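Local coordinates for protein transmembrane oligosaccharyl transferase, putative (Archaeoglobus fulgidus, PDB 3VGP) that is a putative membrane-bound oligosaccharyl transferase of the AglB family, represented here by its C-terminal globular domain, a mixed beta sheet packed between helices, at residues K9-W14 against K151-V156; K30-V35 against A81-V86; K67-K72 against V89-E94; T145-V150 against F159-S164; G61-A66 against M109-Y114. The protein carries 1 engineered substitution. All blocks are in the same frame, centred on the assembly; numbering follows the deposited sequence.

Interaction 1 of 5, residues K9-W14 against K151-V156; sequences KEALEW and KEFGDV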
# COMPACT_ATOMS: atom_id res chain seq x y z
N LYS A 9 -12.48 1.72 6.49
CA LYS A 9 -13.18 2.99 6.38
C LYS A 9 -12.65 3.98 7.42
O LYS A 9 -12.48 5.16 7.12
CB LYS A 9 -14.69 2.79 6.56
CG LYS A 9 -15.36 2.08 5.39
CD LYS A 9 -16.86 1.94 5.59
CE LYS A 9 -17.52 1.29 4.39
NZ LYS A 9 -18.99 1.13 4.58
N GLU A 10 -12.39 3.47 8.62
CA GLU A 10 -11.85 4.28 9.71
C GLU A 10 -10.45 4.78 9.38
O GLU A 10 -10.12 5.94 9.60
CB GLU A 10 -11.77 3.46 11.00
CG GLU A 10 -12.94 3.60 11.95
CD GLU A 10 -12.70 2.84 13.24
OE1 GLU A 10 -12.82 1.60 13.24
OE2 GLU A 10 -12.38 3.50 14.26
N ALA A 11 -9.62 3.88 8.86
CA ALA A 11 -8.25 4.23 8.50
C ALA A 11 -8.28 5.31 7.42
O ALA A 11 -7.54 6.29 7.50
CB ALA A 11 -7.52 2.99 7.99
N LEU A 12 -9.12 5.12 6.41
CA LEU A 12 -9.22 6.09 5.33
C LEU A 12 -9.71 7.44 5.84
O LEU A 12 -9.29 8.48 5.33
CB LEU A 12 -10.15 5.56 4.23
CG LEU A 12 -9.52 4.53 3.29
CD1 LEU A 12 -10.59 3.81 2.49
CD2 LEU A 12 -8.52 5.22 2.37
N GLU A 13 -10.58 7.42 6.84
CA GLU A 13 -11.10 8.66 7.42
C GLU A 13 -10.03 9.37 8.24
O GLU A 13 -9.97 10.60 8.27
CB GLU A 13 -12.32 8.37 8.29
CG GLU A 13 -12.94 9.60 8.94
CD GLU A 13 -13.20 10.72 7.95
OE1 GLU A 13 -13.80 10.45 6.89
OE2 GLU A 13 -12.81 11.87 8.24
N TRP A 14 -9.20 8.60 8.93
CA TRP A 14 -8.13 9.17 9.74
C TRP A 14 -7.12 9.86 8.83
O TRP A 14 -6.61 10.94 9.14
CB TRP A 14 -7.41 8.07 10.54
CG TRP A 14 -6.32 8.59 11.43
CD1 TRP A 14 -6.44 9.02 12.72
CD2 TRP A 14 -4.94 8.76 11.08
NE1 TRP A 14 -5.22 9.44 13.20
CE2 TRP A 14 -4.29 9.29 12.21
CE3 TRP A 14 -4.20 8.50 9.92
CZ2 TRP A 14 -2.92 9.58 12.21
CZ3 TRP A 14 -2.84 8.79 9.92
CH2 TRP A 14 -2.21 9.32 11.06
N LYS A 151 -0.27 4.50 12.84
CA LYS A 151 -1.65 4.24 13.27
C LYS A 151 -2.08 2.84 12.89
O LYS A 151 -1.59 2.27 11.91
CB LYS A 151 -2.59 5.27 12.63
CG LYS A 151 -3.82 5.63 13.46
CD LYS A 151 -3.44 6.44 14.69
CE LYS A 151 -4.66 6.73 15.55
NZ LYS A 151 -4.33 7.57 16.74
N GLU A 152 -3.01 2.29 13.67
CA GLU A 152 -3.53 0.95 13.42
C GLU A 152 -5.01 0.89 13.73
O GLU A 152 -5.47 1.45 14.72
CB GLU A 152 -2.80 -0.08 14.28
CG GLU A 152 -1.39 -0.40 13.83
CD GLU A 152 -0.78 -1.54 14.63
OE1 GLU A 152 -0.54 -1.35 15.83
OE2 GLU A 152 -0.55 -2.62 14.05
N PHE A 153 -5.75 0.20 12.88
CA PHE A 153 -7.19 0.03 13.04
C PHE A 153 -7.43 -1.44 12.75
O PHE A 153 -7.58 -1.84 11.60
CB PHE A 153 -7.94 0.90 12.03
CG PHE A 153 -7.78 2.38 12.27
CD1 PHE A 153 -8.57 3.04 13.20
CD2 PHE A 153 -6.81 3.10 11.58
CE1 PHE A 153 -8.40 4.41 13.44
CE2 PHE A 153 -6.64 4.47 11.81
CZ PHE A 153 -7.43 5.12 12.75
N GLY A 154 -7.47 -2.25 13.81
CA GLY A 154 -7.63 -3.68 13.61
C GLY A 154 -6.29 -4.15 13.08
O GLY A 154 -5.26 -3.90 13.71
N ASP A 155 -6.27 -4.79 11.92
CA ASP A 155 -5.01 -5.24 11.35
C ASP A 155 -4.59 -4.33 10.20
O ASP A 155 -3.63 -4.61 9.49
CB ASP A 155 -5.09 -6.69 10.87
CG ASP A 155 -6.22 -6.92 9.89
OD1 ASP A 155 -7.38 -6.97 10.34
OD2 ASP A 155 -5.95 -7.06 8.68
N VAL A 156 -5.32 -3.23 10.02
CA VAL A 156 -4.99 -2.26 8.99
C VAL A 156 -3.92 -1.36 9.61
O VAL A 156 -4.16 -0.72 10.63
CB VAL A 156 -6.21 -1.39 8.60
CG1 VAL A 156 -5.83 -0.42 7.49
CG2 VAL A 156 -7.35 -2.28 8.14
O HOH W 1 -4.02 10.27 16.03
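Segment 9-14 of helix 6-20 lies against strand 147-153, at one edge of the sheet, and runs roughly antiparallel to it, with the two short axes 8.5 Å apart at their closest. Glu10 makes the first touch. Its CB lies 3.9 Å from CD1 of Phe153, and the extended chain carries OE2 past the same corner of the ring, the carboxylate plane 60° from that of the ring. Where the helix turns on, Glu10 O and Ala11 N sit over one face of Phe153, offset toward its rim. Ala11 is wedged in next: its CA is 3.6 Å from Phe153 CD2, and its CB also meets CG1 of Val156, which closes the type II' turn begun at Phe153. Ile158, on the partner strand of the hairpin, touches Ala11, Trp14 and Phe153.

Trp14 CB lies 3.7 Å from Phe153 CZ; CG, anti to the backbone N, swings the indole out to Lys151, and the two rings meet obliquely. Lys151 CG stands over the five-membered ring, 4.0 Å from its centroid; a bend at chi2 (70°) then leads the chain along NE1, so that CE comes within 3.6 Å of it. Water 1 lies in the indole plane and accepts from both Trp14 NE1 (3.2 Å) and Lys151 NZ (2.8 Å). Two donors are thus joined through one oxygen, while the lysine methylenes, rather than its ammonium, cover the indole face.

Interaction 2 of 5, residues K30-V35 against A81-V86; sequences KPEYSV and AKKRGV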
# COMPACT_ATOMS: atom_id res chain seq x y z
N LYS A 30 1.49 19.80 -5.15
CA LYS A 30 0.77 18.67 -4.57
C LYS A 30 1.20 17.34 -5.17
O LYS A 30 1.39 17.22 -6.38
CB LYS A 30 -0.73 18.88 -4.77
CG LYS A 30 -1.59 17.99 -3.89
CD LYS A 30 -3.06 18.40 -3.97
CE LYS A 30 -3.88 17.66 -2.92
NZ LYS A 30 -5.31 18.09 -2.92
N PRO A 31 1.38 16.31 -4.33
CA PRO A 31 1.79 14.97 -4.76
C PRO A 31 0.83 14.37 -5.79
O PRO A 31 -0.34 14.75 -5.84
CB PRO A 31 1.79 14.17 -3.46
CG PRO A 31 2.13 15.21 -2.43
CD PRO A 31 1.26 16.37 -2.86
N GLU A 32 1.33 13.43 -6.60
CA GLU A 32 0.47 12.77 -7.58
C GLU A 32 -0.71 12.20 -6.80
O GLU A 32 -1.86 12.29 -7.23
CB GLU A 32 1.22 11.67 -8.31
CG GLU A 32 2.35 12.18 -9.19
CD GLU A 32 2.80 11.16 -10.21
OE1 GLU A 32 1.95 10.68 -10.99
OE2 GLU A 32 4.00 10.83 -10.24
N TYR A 33 -0.41 11.60 -5.65
CA TYR A 33 -1.44 11.10 -4.75
C TYR A 33 -0.82 10.87 -3.38
O TYR A 33 0.39 10.68 -3.26
CB TYR A 33 -2.15 9.84 -5.28
CG TYR A 33 -1.32 8.62 -5.58
CD1 TYR A 33 -0.73 8.45 -6.83
CD2 TYR A 33 -1.19 7.60 -4.64
CE1 TYR A 33 -0.03 7.28 -7.13
CE2 TYR A 33 -0.50 6.43 -4.93
CZ TYR A 33 0.08 6.27 -6.18
OH TYR A 33 0.77 5.12 -6.48
N SER A 34 -1.65 10.91 -2.34
CA SER A 34 -1.19 10.81 -0.97
C SER A 34 -1.15 9.44 -0.30
O SER A 34 -0.33 9.21 0.58
CB SER A 34 -2.02 11.73 -0.09
OG SER A 34 -1.91 13.07 -0.52
N VAL A 35 -2.05 8.56 -0.72
CA VAL A 35 -2.13 7.25 -0.09
C VAL A 35 -1.86 6.10 -1.04
O VAL A 35 -2.44 6.02 -2.12
CB VAL A 35 -3.52 7.04 0.54
CG1 VAL A 35 -3.60 5.67 1.21
CG2 VAL A 35 -3.82 8.16 1.53
N ALA A 81 7.53 5.47 -3.90
CA ALA A 81 6.78 6.35 -3.01
C ALA A 81 7.19 7.82 -3.20
O ALA A 81 6.34 8.71 -3.21
CB ALA A 81 6.99 5.93 -1.56
N LYS A 82 8.49 8.07 -3.35
CA LYS A 82 8.97 9.43 -3.54
C LYS A 82 8.45 10.01 -4.85
O LYS A 82 8.01 11.16 -4.90
CB LYS A 82 10.50 9.47 -3.54
CG LYS A 82 11.15 9.08 -2.22
CD LYS A 82 10.74 9.99 -1.07
CE LYS A 82 11.50 9.64 0.20
NZ LYS A 82 11.04 10.42 1.38
N LYS A 83 8.50 9.20 -5.90
CA LYS A 83 8.04 9.63 -7.21
C LYS A 83 6.60 10.13 -7.18
O LYS A 83 6.28 11.16 -7.77
CB LYS A 83 8.16 8.47 -8.21
CG LYS A 83 7.72 8.81 -9.62
CD LYS A 83 7.83 7.60 -10.54
CE LYS A 83 9.26 7.07 -10.57
NZ LYS A 83 9.40 5.89 -11.48
N ARG A 84 5.73 9.40 -6.49
CA ARG A 84 4.33 9.79 -6.41
C ARG A 84 4.02 10.78 -5.31
O ARG A 84 2.90 11.31 -5.25
CB ARG A 84 3.44 8.55 -6.23
CG ARG A 84 3.64 7.47 -7.27
CD ARG A 84 3.37 7.96 -8.69
NE ARG A 84 3.50 6.86 -9.63
CZ ARG A 84 3.57 6.99 -10.95
NH1 ARG A 84 3.53 8.20 -11.51
NH2 ARG A 84 3.71 5.91 -11.71
N GLY A 85 4.98 11.04 -4.43
CA GLY A 85 4.77 11.98 -3.34
C GLY A 85 3.85 11.46 -2.25
O GLY A 85 3.26 12.23 -1.48
N VAL A 86 3.73 10.14 -2.17
CA VAL A 86 2.88 9.48 -1.18
C VAL A 86 3.32 9.79 0.24
O VAL A 86 4.51 9.81 0.54
CB VAL A 86 2.91 7.94 -1.39
CG1 VAL A 86 2.43 7.22 -0.15
CG2 VAL A 86 2.05 7.58 -2.59
O HOH W 2 4.45 13.46 -6.82
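Arg84, at the end of helix 74-84, meets the loop before strand 35-36 with both its tip and its shaft. At the tip, NH1 forms a salt bridge with Glu32, 3.0 Å from OE2 on its syn lone pair; a second, weak bond runs from NH1 to OE1. NH1 alone faces both oxygens, and the carboxylate and guanidinium planes stand 79° apart rather than flat in a paired, two-nitrogen bridge. Along the shaft, Arg84 CB rests over the face of the Tyr33 ring, 4.2 Å from its centroid, while Val86 CG2 lies 3.6 Å from Tyr33 CE2, the two side chains pointing the same way. Tyr33 N gives a weak bond to Arg84 O at 3.3 Å, and water 2 links Glu32 N to Lys83 O.

Behind these contacts is the helix end itself. Gly85 closes it with positive phi in a Schellman motif, and having no side chain it admits Pro31, whose CB is 3.1 Å from Gly85 O. Tyr33 CG takes the crowded position between N and C (chi1 59°), which turns the ring alongside the Arg84 chain; Asp64 OD2 of helix 58-69 engages both Tyr33 OH and Arg84 NE. Held between two carboxylates, the guanidinium is likely to stay charged, and Asp64 ties ring and arginine into one polar network.

Interaction 3 of 5, residues K67-K72 against V89-E94; sequences KFFTAK and VVTADE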
# COMPACT_ATOMS: atom_id res chain seq x y z
N LYS A 67 4.46 -3.06 -7.34
CA LYS A 67 5.91 -2.94 -7.46
C LYS A 67 6.52 -2.56 -6.12
O LYS A 67 7.60 -3.02 -5.75
CB LYS A 67 6.28 -1.89 -8.51
CG LYS A 67 5.95 -2.27 -9.95
CD LYS A 67 6.86 -3.38 -10.47
CE LYS A 67 6.62 -3.62 -11.95
NZ LYS A 67 7.49 -4.71 -12.50
N PHE A 68 5.81 -1.70 -5.39
CA PHE A 68 6.27 -1.24 -4.09
C PHE A 68 6.27 -2.37 -3.08
O PHE A 68 7.28 -2.64 -2.42
CB PHE A 68 5.36 -0.10 -3.61
CG PHE A 68 5.67 0.37 -2.21
CD1 PHE A 68 6.54 1.43 -1.99
CD2 PHE A 68 5.07 -0.25 -1.11
CE1 PHE A 68 6.81 1.87 -0.70
CE2 PHE A 68 5.34 0.18 0.18
CZ PHE A 68 6.22 1.24 0.39
N PHE A 69 5.13 -3.05 -2.96
CA PHE A 69 5.01 -4.14 -1.99
C PHE A 69 5.92 -5.33 -2.26
O PHE A 69 6.46 -5.91 -1.32
CB PHE A 69 3.55 -4.60 -1.89
CG PHE A 69 2.64 -3.63 -1.17
CD1 PHE A 69 3.06 -3.01 0.01
CD2 PHE A 69 1.37 -3.34 -1.66
CE1 PHE A 69 2.23 -2.13 0.70
CE2 PHE A 69 0.52 -2.46 -0.98
CZ PHE A 69 0.95 -1.85 0.20
N THR A 70 6.13 -5.66 -3.53
CA THR A 70 6.98 -6.80 -3.88
C THR A 70 8.47 -6.48 -3.97
O THR A 70 9.29 -7.37 -4.21
CB THR A 70 6.53 -7.45 -5.22
OG1 THR A 70 6.56 -6.48 -6.27
CG2 THR A 70 5.12 -7.99 -5.08
N ALA A 71 8.84 -5.22 -3.76
CA ALA A 71 10.25 -4.84 -3.80
C ALA A 71 11.02 -5.60 -2.73
O ALA A 71 10.52 -5.82 -1.63
CB ALA A 71 10.40 -3.34 -3.58
N LYS A 72 12.24 -6.01 -3.07
CA LYS A 72 13.09 -6.73 -2.13
C LYS A 72 13.98 -5.78 -1.34
O LYS A 72 14.46 -6.11 -0.26
CB LYS A 72 13.96 -7.75 -2.87
CG LYS A 72 13.17 -8.92 -3.47
CD LYS A 72 12.56 -9.78 -2.36
CE LYS A 72 11.74 -10.93 -2.93
NZ LYS A 72 12.56 -11.86 -3.77
N VAL A 89 1.35 4.80 3.46
CA VAL A 89 1.33 3.48 2.85
C VAL A 89 0.50 2.65 3.83
O VAL A 89 0.73 2.69 5.04
CB VAL A 89 2.74 2.87 2.74
CG1 VAL A 89 2.64 1.44 2.25
CG2 VAL A 89 3.58 3.69 1.76
N VAL A 90 -0.47 1.91 3.32
CA VAL A 90 -1.34 1.13 4.19
C VAL A 90 -1.30 -0.36 3.89
O VAL A 90 -1.38 -0.76 2.73
CB VAL A 90 -2.81 1.62 4.07
CG1 VAL A 90 -3.67 0.95 5.13
CG2 VAL A 90 -2.86 3.13 4.21
N THR A 91 -1.19 -1.17 4.94
CA THR A 91 -1.16 -2.62 4.79
C THR A 91 -2.28 -3.24 5.63
O THR A 91 -2.95 -2.54 6.38
CB THR A 91 0.20 -3.22 5.25
OG1 THR A 91 0.39 -3.00 6.66
CG2 THR A 91 1.35 -2.56 4.49
N ALA A 92 -2.48 -4.54 5.47
CA ALA A 92 -3.51 -5.26 6.22
C ALA A 92 -3.20 -6.75 6.09
O ALA A 92 -2.47 -7.15 5.18
CB ALA A 92 -4.90 -4.96 5.66
N ASP A 93 -3.75 -7.57 6.97
CA ASP A 93 -3.46 -9.00 6.90
C ASP A 93 -3.80 -9.58 5.53
O ASP A 93 -3.07 -10.44 5.02
CB ASP A 93 -4.24 -9.79 7.96
CG ASP A 93 -3.71 -9.57 9.36
OD1 ASP A 93 -2.56 -9.12 9.51
OD2 ASP A 93 -4.45 -9.89 10.33
N GLU A 94 -4.89 -9.10 4.94
CA GLU A 94 -5.34 -9.61 3.64
C GLU A 94 -4.33 -9.60 2.50
O GLU A 94 -4.41 -10.44 1.61
CB GLU A 94 -6.60 -8.86 3.18
CG GLU A 94 -6.39 -7.37 2.91
CD GLU A 94 -7.60 -6.71 2.27
OE1 GLU A 94 -7.53 -5.49 1.99
OE2 GLU A 94 -8.61 -7.41 2.04
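The alpha/beta layering of this domain is seen here at its centre: the last turn of helix 58-69 packs on strand 88-91, an inner strand of the mixed sheet. The helix belongs to the helical connection between strands 35-36 and 88-91, which lie parallel and adjacent. The backbones stay well apart, with the CA atoms of Phe68 and Val89 9.7 Å from each other, so long aromatic side chains have to span the distance.

Apolar contacts do most of this work. Neighbouring positions on a helix point in different directions, and different first torsions bring both rings to the same valine: Phe68 sets CG anti to its backbone N (chi1 175°), whereas Phe69 sets it beside the N (chi1 -73°). Val89 CG1 meets Phe68 CE2 at 3.6 Å and Phe69 CE1 at 3.9 Å, each ring reaching it tip to tip. Val89 CG2 adds a contact of 3.9 Å with Phe68 CZ. Phe69 CE1 also touches the methyl CG2 of Thr91, which it crosses obliquely at 3.9 Å.

The polar end of Thr91 is answered elsewhere: the residue turns its methyl to the phenylalanine and its OG1 to a hydrogen bond with His137 ND1. Val90, between Val89 and Thr91, points away from helix 58-69 and packs on Trp8 and Met15 of helix 6-20, so the strand is covered by helices on both sides. Its carbonyl still takes part in the contact: Val90 O lies at the edge of the Phe69 ring, near its plane and 3.6 Å from CZ.

Interaction 4 of 5, residues T145-V150 against F159-S164; sequences THFRLV and FEVVGS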
# COMPACT_ATOMS: atom_id res chain seq x y z
N THR A 145 14.19 2.24 7.36
CA THR A 145 14.59 3.60 7.73
C THR A 145 13.70 4.71 7.17
O THR A 145 13.70 5.81 7.70
CB THR A 145 16.04 3.89 7.29
OG1 THR A 145 16.10 4.00 5.86
CG2 THR A 145 16.97 2.77 7.74
N HIS A 146 12.95 4.41 6.12
CA HIS A 146 12.11 5.43 5.49
C HIS A 146 10.61 5.30 5.77
O HIS A 146 9.81 6.03 5.19
CB HIS A 146 12.33 5.43 3.98
CG HIS A 146 13.74 5.70 3.58
ND1 HIS A 146 14.36 6.92 3.79
CD2 HIS A 146 14.68 4.90 3.00
CE1 HIS A 146 15.60 6.86 3.36
NE2 HIS A 146 15.82 5.65 2.87
N PHE A 147 10.23 4.39 6.66
CA PHE A 147 8.82 4.18 6.97
C PHE A 147 8.60 4.04 8.46
O PHE A 147 9.35 3.35 9.15
CB PHE A 147 8.32 2.93 6.25
CG PHE A 147 8.50 2.99 4.76
CD1 PHE A 147 7.57 3.63 3.96
CD2 PHE A 147 9.64 2.45 4.17
CE1 PHE A 147 7.76 3.73 2.59
CE2 PHE A 147 9.84 2.55 2.80
CZ PHE A 147 8.90 3.19 2.00
N ARG A 148 7.56 4.71 8.96
CA ARG A 148 7.23 4.67 10.38
C ARG A 148 5.76 4.30 10.61
O ARG A 148 4.86 4.92 10.03
CB ARG A 148 7.52 6.04 11.00
CG ARG A 148 7.09 6.20 12.45
CD ARG A 148 7.38 7.61 12.96
NE ARG A 148 7.04 7.75 14.37
CZ ARG A 148 7.19 8.87 15.07
NH1 ARG A 148 7.67 9.97 14.49
NH2 ARG A 148 6.85 8.90 16.35
N LEU A 149 5.51 3.30 11.44
CA LEU A 149 4.13 2.92 11.75
C LEU A 149 3.55 4.03 12.62
O LEU A 149 4.10 4.34 13.68
CB LEU A 149 4.10 1.59 12.51
CG LEU A 149 2.71 1.12 12.96
CD1 LEU A 149 1.84 0.83 11.74
CD2 LEU A 149 2.85 -0.13 13.81
N VAL A 150 2.46 4.63 12.17
CA VAL A 150 1.84 5.72 12.92
C VAL A 150 0.41 5.49 13.41
O VAL A 150 -0.06 6.20 14.30
CB VAL A 150 1.85 7.04 12.12
CG1 VAL A 150 3.28 7.51 11.90
CG2 VAL A 150 1.14 6.85 10.78
N PHE A 159 1.40 3.50 7.64
CA PHE A 159 2.81 3.88 7.74
C PHE A 159 3.00 5.24 7.10
O PHE A 159 2.43 5.52 6.05
CB PHE A 159 3.68 2.86 7.02
CG PHE A 159 3.64 1.48 7.62
CD1 PHE A 159 4.55 1.11 8.60
CD2 PHE A 159 2.68 0.56 7.22
CE1 PHE A 159 4.52 -0.16 9.17
CE2 PHE A 159 2.63 -0.71 7.78
CZ PHE A 159 3.55 -1.08 8.75
N GLU A 160 3.80 6.09 7.72
CA GLU A 160 4.08 7.39 7.15
C GLU A 160 5.46 7.33 6.51
O GLU A 160 6.39 6.74 7.06
CB GLU A 160 4.04 8.48 8.22
CG GLU A 160 4.28 9.89 7.69
CD GLU A 160 3.92 10.96 8.70
OE1 GLU A 160 4.29 10.81 9.88
OE2 GLU A 160 3.28 11.97 8.31
N VAL A 161 5.58 7.92 5.33
CA VAL A 161 6.85 7.95 4.63
C VAL A 161 7.71 9.03 5.29
O VAL A 161 7.30 10.19 5.38
CB VAL A 161 6.65 8.30 3.15
CG1 VAL A 161 7.99 8.35 2.43
CG2 VAL A 161 5.75 7.25 2.51
N VAL A 162 8.89 8.65 5.76
CA VAL A 162 9.79 9.58 6.42
C VAL A 162 10.49 10.45 5.39
O VAL A 162 11.26 9.96 4.57
CB VAL A 162 10.85 8.82 7.25
CG1 VAL A 162 11.76 9.81 7.96
CG2 VAL A 162 10.16 7.91 8.25
N GLY A 163 10.22 11.75 5.44
CA GLY A 163 10.85 12.67 4.51
C GLY A 163 9.95 13.03 3.34
O GLY A 163 10.42 13.60 2.36
N SER A 164 8.67 12.71 3.44
CA SER A 164 7.73 13.03 2.37
C SER A 164 7.27 14.48 2.45
O SER A 164 6.46 14.89 1.59
CB SER A 164 6.52 12.10 2.44
OG SER A 164 5.87 12.17 3.69
OXT SER A 164 7.73 15.21 3.36
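Strands 147-153 and 156-161 form an antiparallel beta hairpin at the C-terminal end of the chain, and this contact is its open half, away from the connecting turn. Arg148 and Glu160 are the hydrogen-bonded pair: Arg148 N donates to Glu160 O at 3.0 Å and Glu160 N to Arg148 O at 2.8 Å, each donor lying in the plane of the carbonyl it meets. Arg148 O also receives a short CA-H contact from Phe159 CA at 3.2 Å. Just past the last bridged pair, Val162 N donates to His146 O at 2.8 Å, but from well above the carbonyl plane.

The non-hydrogen-bonded pairs, Phe147 with Val161 and Leu149 with Phe159, put their side chains on one face of the sheet. There Leu149 CD1 sits over the Phe159 ring, 4.0 Å from its centroid and displaced toward the rim. Phe147 and Val161 lie side by side on the same face, where Phe147 touches Glu74 and Val161 touches Ile78, both of helix 74-84. On the other face Val150 CG1 packs across Glu160 CB at 3.9 Å. Although Arg148 and Glu160 are paired through their backbones, their charged ends do not meet: the extended arginine leaves NH1 5.8 Å from Glu160 OE1, and the carboxylate forms its salt bridge through OE2 with Arg87. The chain finishes in a type II turn from Val161 to Ser164, where Ser164 OG donates a 3.0 Å hydrogen bond to Val161 O.

Interaction 5 of 5, residues G61-A66 against M109-Y114; sequences GAVDAA and MRIAGY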
# COMPACT_ATOMS: atom_id res chain seq x y z
N GLY A 61 -2.15 2.96 -10.33
CA GLY A 61 -2.06 2.87 -8.88
C GLY A 61 -1.81 1.45 -8.42
O GLY A 61 -1.08 1.21 -7.46
N ALA A 62 -2.42 0.49 -9.12
CA ALA A 62 -2.26 -0.92 -8.77
C ALA A 62 -0.83 -1.37 -9.05
O ALA A 62 -0.22 -2.06 -8.24
CB ALA A 62 -3.26 -1.77 -9.58
N VAL A 63 -0.30 -0.98 -10.21
CA VAL A 63 1.06 -1.36 -10.56
C VAL A 63 2.03 -0.71 -9.58
O VAL A 63 2.98 -1.35 -9.15
CB VAL A 63 1.40 -0.93 -11.99
CG1 VAL A 63 2.88 -1.19 -12.27
CG2 VAL A 63 0.55 -1.72 -12.98
N ASP A 64 1.78 0.55 -9.24
CA ASP A 64 2.64 1.24 -8.28
C ASP A 64 2.69 0.45 -6.97
O ASP A 64 3.76 0.16 -6.44
CB ASP A 64 2.11 2.64 -7.94
CG ASP A 64 2.32 3.66 -9.05
OD1 ASP A 64 3.09 3.39 -9.99
OD2 ASP A 64 1.71 4.74 -8.95
N ALA A 65 1.52 0.14 -6.44
CA ALA A 65 1.44 -0.58 -5.18
C ALA A 65 2.07 -1.97 -5.24
O ALA A 65 2.76 -2.39 -4.31
CB ALA A 65 -0.01 -0.67 -4.71
N ALA A 66 1.83 -2.69 -6.33
CA ALA A 66 2.39 -4.03 -6.48
C ALA A 66 3.92 -3.98 -6.55
O ALA A 66 4.61 -4.77 -5.90
CB ALA A 66 1.81 -4.71 -7.72
N MSE A 109 1.41 -10.03 -6.70
CA MSE A 109 2.56 -10.55 -7.42
C MSE A 109 2.31 -10.56 -8.93
O MSE A 109 3.18 -10.17 -9.71
CB MSE A 109 2.91 -11.96 -6.95
CG MSE A 109 3.55 -12.00 -5.57
SE MSE A 109 4.25 -13.76 -5.18
CE MSE A 109 5.75 -13.72 -6.39
N ARG A 110 1.12 -10.99 -9.34
CA ARG A 110 0.78 -11.03 -10.77
C ARG A 110 0.84 -9.65 -11.40
O ARG A 110 1.41 -9.48 -12.48
CB ARG A 110 -0.62 -11.62 -10.99
CG ARG A 110 -0.77 -13.07 -10.56
CD ARG A 110 -1.99 -13.72 -11.19
NE ARG A 110 -2.25 -15.04 -10.62
CZ ARG A 110 -2.84 -15.24 -9.45
NH1 ARG A 110 -3.24 -14.20 -8.72
NH2 ARG A 110 -3.02 -16.47 -9.00
N ILE A 111 0.25 -8.67 -10.73
CA ILE A 111 0.24 -7.30 -11.24
C ILE A 111 1.66 -6.74 -11.32
O ILE A 111 1.96 -5.93 -12.20
CB ILE A 111 -0.63 -6.38 -10.34
CG1 ILE A 111 -2.09 -6.83 -10.40
CG2 ILE A 111 -0.49 -4.93 -10.77
CD1 ILE A 111 -2.70 -6.78 -11.79
N ALA A 112 2.52 -7.19 -10.41
CA ALA A 112 3.91 -6.74 -10.41
C ALA A 112 4.70 -7.43 -11.52
O ALA A 112 5.87 -7.10 -11.75
CB ALA A 112 4.55 -7.04 -9.06
N GLY A 113 4.07 -8.39 -12.19
CA GLY A 113 4.73 -9.08 -13.28
C GLY A 113 5.32 -10.45 -12.97
O GLY A 113 6.04 -11.02 -13.79
N TYR A 114 5.02 -10.99 -11.79
CA TYR A 114 5.55 -12.30 -11.42
C TYR A 114 4.57 -13.40 -11.83
O TYR A 114 3.36 -13.23 -11.75
CB TYR A 114 5.82 -12.36 -9.92
CG TYR A 114 6.91 -11.43 -9.45
CD1 TYR A 114 8.25 -11.76 -9.62
CD2 TYR A 114 6.60 -10.21 -8.86
CE1 TYR A 114 9.26 -10.89 -9.21
CE2 TYR A 114 7.60 -9.33 -8.45
CZ TYR A 114 8.93 -9.68 -8.62
OH TYR A 114 9.91 -8.81 -8.22
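Small apolar groups make this helix-to-helix contact, in which segment 61-66 of helix 58-69 meets the closing turn of helix 105-111. Ile111 is the main protrusion. Its CG2 stands anti to the backbone N and enters the surface formed by Ala62, Val63 and Ala66, lying 3.8 Å from Ala66 CB and 4.0 Å from Val63 CG2; the valine and isoleucine side chains cross obliquely. The same methyl also rests 3.8 Å from the backbone oxygen of Ala62. Next to it two alanines face each other, Ala66 CB and Ala112 CB being 3.8 Å apart. Because neither extends beyond CB, the backbones come close here, with the CA atoms of Ala66 and Ala112 5.0 Å apart and Ala66 CB 3.7 Å from Ala112 N.

The polar groups at the interface are served from around it. Ala112 O accepts a hydrogen bond from Lys67 NZ, so the residue just after Ala66 adds a polar tie beside the apolar one. Ala66 O accepts a hydrogen bond from Thr70 OG1, four residues on. On the far side of helix 105-111, Met109, a selenomethionine, packs on Ile124 and Phe127 of helix 121-129; Tyr114, past the turn, meets Phe127 edge-to-face.

Backbone bonds finish the helix: Tyr114 N to Met109 O and Gly113 N to Arg110 O, both 2.9 Å. With Gly113 at positive phi, these two bonds define a Schellman motif, and the contact is a close alanine-lined helix packing set directly beside that C-terminal cap.

Interaction 3 lies nearest the middle of the chain, its centre about 5 Å from the chain's own, and it touches the other four. It shares helix 58-69 with interaction 5, and Thr70 OG1 meets Ala112 CB at 3.5 Å between them. The sheet links it to interaction 4 through Val89 O and Phe159 N (2.8 Å); outside the strands, Asp155 OD2 and Asp93 N (2.8 Å) join it to interaction 1. Interaction 2 reaches it where Val35 CG1 packs on Val90 CG2 (4.0 Å), and shares Asp64 with interaction 5. Interactions 1 and 4 use the two ends of strand 147-153. Interactions 1 and 5 fall on opposite sides of the chain's centre, their own centres about 23 Å apart.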